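Local coordinates for protein aminotransferase TlmJ (Streptoalloteichus hindustanus, PDB 5UID) that probably transfers amino groups with pyridoxal 5'-phosphate as cofactor, as a DegT/DnrJ/EryC1-family aminotransferase, at residues L67-E70 / L71-V74; E203-E206 / R207-L211. All blocks are in the same frame, centred on the assembly; numbering follows the deposited sequence.

How the contacts relate
Contact 1 (67-70 with 71-74) comes first along the chain and closes helix 61-72; contact 2 (203-206 with 207-211) lies within helix 202-212, more than a hundred residues later. Their centres are about 11 Å apart, and the two helices touch directly. Both helices pack on the seven-stranded mixed sheet of the aminotransferase fold: helix 61-72 meets strands 126-132 and 155-158, helix 202-212 meets strands 195-199 and 55-58. Between them, Leu71 CD1 lies 3.7 Å from Ala208 CB, and Leu67 and Leu211 meet through their CD2 methyls. Helices distant in sequence thus become neighbours in one layer beside the sheet.

Contact 1 of 2, residues L67-E70 / L71-V74; sequences LSME and LLGV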
ATOM      1  N   LEU A  67       4.608   9.117   5.719  1.00 27.43           N
ATOM      2  CA  LEU A  67       3.565   9.994   6.242  1.00 30.69           C
ATOM      3  C   LEU A  67       4.076  10.826   7.410  1.00 31.06           C
ATOM      4  O   LEU A  67       3.759  12.018   7.516  1.00 37.20           O
ATOM      5  CB  LEU A  67       2.346   9.176   6.671  1.00 27.44           C
ATOM      6  CG  LEU A  67       1.487   8.563   5.567  1.00 30.21           C
ATOM      7  CD1 LEU A  67       0.410   7.671   6.165  1.00 29.18           C
ATOM      8  CD2 LEU A  67       0.871   9.651   4.704  1.00 33.43           C
ATOM      9  N   SER A  68       4.869  10.221   8.297  1.00 27.95           N
ATOM     10  CA  SER A  68       5.346  10.952   9.467  1.00 32.60           C
ATOM     11  C   SER A  68       6.242  12.116   9.062  1.00 33.42           C
ATOM     12  O   SER A  68       6.163  13.202   9.647  1.00 34.69           O
ATOM     13  CB  SER A  68       6.079  10.007  10.420  1.00 27.51           C
ATOM     14  OG  SER A  68       7.289   9.544   9.851  1.00 39.60           O
HETATM   15  N   MSE A  69       7.090  11.917   8.057  1.00 34.64           N
HETATM   16  CA  MSE A  69       7.945  12.993   7.563  1.00 33.82           C
HETATM   17  C   MSE A  69       7.108  14.084   6.901  1.00 34.99           C
HETATM   18  O   MSE A  69       7.476  15.258   6.925  1.00 35.53           O
HETATM   19  CB  MSE A  69       8.990  12.454   6.583  1.00 30.49           C
HETATM   20  CG  MSE A  69      10.016  11.516   7.217  1.00 35.15           C
HETATM   21 SE   MSE A  69      11.000  12.336   8.700  0.71 34.34          SE
HETATM   22  CE  MSE A  69      10.380  11.183  10.144  1.00 39.76           C
ATOM     23  N   GLU A  70       5.979  13.691   6.305  1.00 34.61           N
ATOM     24  CA  GLU A  70       5.062  14.678   5.743  1.00 31.11           C
ATOM     25  C   GLU A  70       4.353  15.453   6.847  1.00 34.16           C
ATOM     26  O   GLU A  70       4.291  16.688   6.812  1.00 30.12           O
ATOM     27  CB  GLU A  70       4.044  13.994   4.829  1.00 29.41           C
ATOM     28  CG  GLU A  70       4.638  13.405   3.559  1.00 36.67           C
ATOM     29  CD  GLU A  70       3.626  12.604   2.759  1.00 47.48           C
ATOM     30  OE1 GLU A  70       2.424  12.654   3.097  1.00 50.38           O
ATOM     31  OE2 GLU A  70       4.032  11.924   1.793  1.00 51.80           O
ATOM     32  N   LEU A  71       3.820  14.741   7.843  1.00 36.12           N
ATOM     33  CA  LEU A  71       3.077  15.399   8.914  1.00 35.48           C
ATOM     34  C   LEU A  71       3.974  16.326   9.724  1.00 38.19           C
ATOM     35  O   LEU A  71       3.534  17.392  10.172  1.00 42.10           O
ATOM     36  CB  LEU A  71       2.428  14.350   9.817  1.00 28.56           C
ATOM     37  CG  LEU A  71       1.344  13.499   9.153  1.00 29.51           C
ATOM     38  CD1 LEU A  71       1.003  12.303  10.017  1.00 34.83           C
ATOM     39  CD2 LEU A  71       0.103  14.335   8.884  1.00 28.64           C
ATOM     40  N   LEU A  72       5.236  15.940   9.923  1.00 35.92           N
ATOM     41  CA  LEU A  72       6.161  16.781  10.675  1.00 35.42           C
ATOM     42  C   LEU A  72       6.628  17.988   9.873  1.00 35.70           C
ATOM     43  O   LEU A  72       7.181  18.926  10.456  1.00 35.79           O
ATOM     44  CB  LEU A  72       7.363  15.956  11.135  1.00 33.91           C
ATOM     45  CG  LEU A  72       7.084  14.898  12.205  1.00 30.44           C
ATOM     46  CD1 LEU A  72       8.328  14.064  12.462  1.00 32.93           C
ATOM     47  CD2 LEU A  72       6.600  15.550  13.489  1.00 30.70           C
ATOM     48  N   GLY A  73       6.425  17.985   8.559  1.00 36.17           N
ATOM     49  CA  GLY A  73       6.744  19.143   7.750  1.00 38.72           C
ATOM     50  C   GLY A  73       8.201  19.299   7.382  1.00 39.23           C
ATOM     51  O   GLY A  73       8.658  20.428   7.177  1.00 36.48           O
ATOM     52  N   VAL A  74       8.952  18.200   7.292  1.00 38.97           N
ATOM     53  CA  VAL A  74      10.341  18.295   6.868  1.00 43.26           C
ATOM     54  C   VAL A  74      10.392  18.603   5.376  1.00 38.75           C
ATOM     55  O   VAL A  74       9.492  18.236   4.608  1.00 43.85           O
ATOM     56  CB  VAL A  74      11.114  17.004   7.199  1.00 46.75           C
ATOM     57  CG1 VAL A  74      10.941  16.643   8.667  1.00 46.52           C
ATOM     58  CG2 VAL A  74      10.666  15.858   6.307  1.00 44.33           C
TER
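Met69, a selenomethionine, stands out from the last turn of helix 61-72 and meets Val74 and Leu72, which follow it. Its CB lies 3.8 Å from Val74 CG2. At CG the chain bends: chi2 (-57°) sets SE 4.3 Å from Val74 CG1, and the further turn at chi3 leaves CE 4.2 Å from Leu72 CD1. The same side chain also touches Val130 of strand 126-132 and Val156 of strand 155-158, between the helix end and the sheet. Leu71 N gives a nearly axial bond to Leu67 O (2.7 Å), and Leu72 N follows to Ser68 O; these two continue the helix up to Gly73, where the chain leaves it. Gly73, with positive phi, forms a Schellman motif: its N bonds to Glu70 O at 3.0 Å from above the carbonyl plane, and Val74 N reaches Met69 O in a weak bond of 3.3 Å. Val74 CG2 comes equally near to Met69 O. Glu70 OE2 is taken up outside the turn, in a salt bridge with Arg243. The chemistry implies a helix end closed by backbone bonds, with Met69, Leu72 and Val74 packed on the sheet side and its one acidic side chain paired elsewhere.

Contact 2 of 2, residues E203-E206 / R207-L211; sequences ELAE and RARKL
Leu204 and Arg207 meet one turn apart on the alpha-helix 202-212, the leucine methyl CD1 coming up slantwise to the arginine's end, 3.6 Å from Arg207 NH1, and also touching its CD. The leucine's trans chi1 (-164°) swings CG beside its carbonyl carbon, and a bend at the arginine's chi3 (54°) turns the guanidinium back to the methyl; NH1 also makes a weak bond to Leu71 O of helix 61-72. Arg209 lies along another line of the helix, its chain straight as far as NE and running back over the preceding turn. CG passes 3.4 Å from Ala205 O, and NH1 ends 3.7 Å from Ala205 CB, while NH2 bonds to Glu53 O. With an alanine at Arg209, Glu53 O is likely to lose this donor, and the cover over Ala205 and Val56 would probably go with it. On the sheet side, Leu204, Ala205 and Ala208 rest against Phe199. The i to i+4 backbone bonds hold these positions: Ala208 N to Leu204 O and Arg209 N to Ala205 O are both 3.0 Å, whereas Lys210 N to Glu206 O is weak. Glu206 is close to Arg209 in sequence, yet its OE2 stays 6.3 Å from Arg209 NH1.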
ATOM      1  N   GLU A 203      -4.317  15.062  18.010  1.00 40.41           N
ATOM      2  CA  GLU A 203      -4.661  15.889  16.857  1.00 41.88           C
ATOM      3  C   GLU A 203      -3.804  15.542  15.647  1.00 41.04           C
ATOM      4  O   GLU A 203      -4.280  15.625  14.509  1.00 34.09           O
ATOM      5  CB  GLU A 203      -4.523  17.373  17.203  1.00 49.04           C
ATOM      6  CG  GLU A 203      -5.643  17.912  18.083  1.00 62.28           C
ATOM      7  CD  GLU A 203      -5.548  19.410  18.301  1.00 74.70           C
ATOM      8  OE1 GLU A 203      -4.497  19.997  17.966  1.00 77.90           O
ATOM      9  OE2 GLU A 203      -6.525  20.005  18.807  1.00 81.50           O
ATOM     10  N   LEU A 204      -2.548  15.149  15.869  1.00 39.06           N
ATOM     11  CA  LEU A 204      -1.714  14.716  14.755  1.00 39.35           C
ATOM     12  C   LEU A 204      -2.192  13.385  14.192  1.00 39.58           C
ATOM     13  O   LEU A 204      -2.060  13.140  12.987  1.00 33.22           O
ATOM     14  CB  LEU A 204      -0.255  14.624  15.199  1.00 39.29           C
ATOM     15  CG  LEU A 204       0.771  14.558  14.068  1.00 41.53           C
ATOM     16  CD1 LEU A 204       0.560  15.716  13.103  1.00 38.99           C
ATOM     17  CD2 LEU A 204       2.187  14.572  14.629  1.00 39.41           C
ATOM     18  N   ALA A 205      -2.754  12.520  15.042  1.00 29.29           N
ATOM     19  CA  ALA A 205      -3.359  11.286  14.554  1.00 37.42           C
ATOM     20  C   ALA A 205      -4.580  11.577  13.688  1.00 36.68           C
ATOM     21  O   ALA A 205      -4.827  10.875  12.699  1.00 31.53           O
ATOM     22  CB  ALA A 205      -3.736  10.382  15.727  1.00 32.65           C
ATOM     23  N   GLU A 206      -5.357  12.604  14.045  1.00 37.58           N
ATOM     24  CA  GLU A 206      -6.502  12.983  13.222  1.00 41.80           C
ATOM     25  C   GLU A 206      -6.053  13.453  11.844  1.00 40.55           C
ATOM     26  O   GLU A 206      -6.706  13.156  10.837  1.00 32.79           O
ATOM     27  CB  GLU A 206      -7.322  14.071  13.919  1.00 43.14           C
ATOM     28  CG  GLU A 206      -7.860  13.672  15.281  1.00 61.53           C
ATOM     29  CD  GLU A 206      -8.641  14.789  15.953  1.00 78.41           C
ATOM     30  OE1 GLU A 206      -9.312  15.564  15.238  1.00 83.03           O
ATOM     31  OE2 GLU A 206      -8.578  14.895  17.197  1.00 82.43           O
ATOM     32  N   ARG A 207      -4.940  14.191  11.781  1.00 37.71           N
ATOM     33  CA  ARG A 207      -4.393  14.594  10.489  1.00 38.18           C
ATOM     34  C   ARG A 207      -3.936  13.385   9.686  1.00 36.84           C
ATOM     35  O   ARG A 207      -4.121  13.334   8.464  1.00 37.94           O
ATOM     36  CB  ARG A 207      -3.226  15.562  10.682  1.00 27.90           C
ATOM     37  CG  ARG A 207      -3.595  16.913  11.264  1.00 53.72           C
ATOM     38  CD  ARG A 207      -2.366  17.806  11.313  1.00 49.96           C
ATOM     39  NE  ARG A 207      -1.731  17.912  10.002  1.00 48.86           N
ATOM     40  CZ  ARG A 207      -0.461  18.253   9.811  1.00 51.62           C
ATOM     41  NH1 ARG A 207       0.323  18.513  10.849  1.00 52.40           N
ATOM     42  NH2 ARG A 207       0.031  18.324   8.581  1.00 49.16           N
ATOM     43  N   ALA A 208      -3.328  12.403  10.359  1.00 30.78           N
ATOM     44  CA  ALA A 208      -2.822  11.226   9.662  1.00 27.72           C
ATOM     45  C   ALA A 208      -3.954  10.433   9.022  1.00 29.33           C
ATOM     46  O   ALA A 208      -3.809   9.925   7.905  1.00 31.12           O
ATOM     47  CB  ALA A 208      -2.026  10.347  10.626  1.00 25.94           C
ATOM     48  N   ARG A 209      -5.088  10.314   9.719  1.00 27.14           N
ATOM     49  CA  ARG A 209      -6.220   9.577   9.167  1.00 27.83           C
ATOM     50  C   ARG A 209      -6.720  10.218   7.879  1.00 30.77           C
ATOM     51  O   ARG A 209      -7.043   9.518   6.913  1.00 32.07           O
ATOM     52  CB  ARG A 209      -7.349   9.495  10.196  1.00 28.78           C
ATOM     53  CG  ARG A 209      -7.035   8.615  11.386  1.00 30.35           C
ATOM     54  CD  ARG A 209      -8.207   8.528  12.352  1.00 30.09           C
ATOM     55  NE  ARG A 209      -7.924   7.597  13.441  1.00 40.50           N
ATOM     56  CZ  ARG A 209      -7.436   7.956  14.623  1.00 46.72           C
ATOM     57  NH1 ARG A 209      -7.183   9.233  14.880  1.00 55.53           N
ATOM     58  NH2 ARG A 209      -7.203   7.038  15.552  1.00 42.46           N
ATOM     59  N   LYS A 210      -6.791  11.551   7.846  1.00 32.86           N
ATOM     60  CA  LYS A 210      -7.232  12.235   6.636  1.00 34.29           C
ATOM     61  C   LYS A 210      -6.190  12.120   5.532  1.00 30.28           C
ATOM     62  O   LYS A 210      -6.520  11.801   4.382  1.00 30.73           O
ATOM     63  CB  LYS A 210      -7.537  13.701   6.944  1.00 41.96           C
ATOM     64  CG  LYS A 210      -8.832  13.921   7.709  1.00 50.87           C
ATOM     65  CD  LYS A 210      -8.945  15.357   8.198  1.00 59.63           C
ATOM     66  CE  LYS A 210      -8.735  16.350   7.065  1.00 67.02           C
ATOM     67  NZ  LYS A 210      -8.767  17.760   7.548  1.00 75.50           N
ATOM     68  N   LEU A 211      -4.920  12.370   5.864  1.00 29.71           N
ATOM     69  CA  LEU A 211      -3.863  12.292   4.859  1.00 32.88           C
ATOM     70  C   LEU A 211      -3.759  10.888   4.272  1.00 36.03           C
ATOM     71  O   LEU A 211      -3.554  10.728   3.062  1.00 32.04           O
ATOM     72  CB  LEU A 211      -2.530  12.726   5.467  1.00 24.21           C
ATOM     73  CG  LEU A 211      -1.340  12.779   4.507  1.00 30.24           C
ATOM     74  CD1 LEU A 211      -1.620  13.747   3.366  1.00 27.83           C
ATOM     75  CD2 LEU A 211      -0.071  13.167   5.243  1.00 30.86           C
TER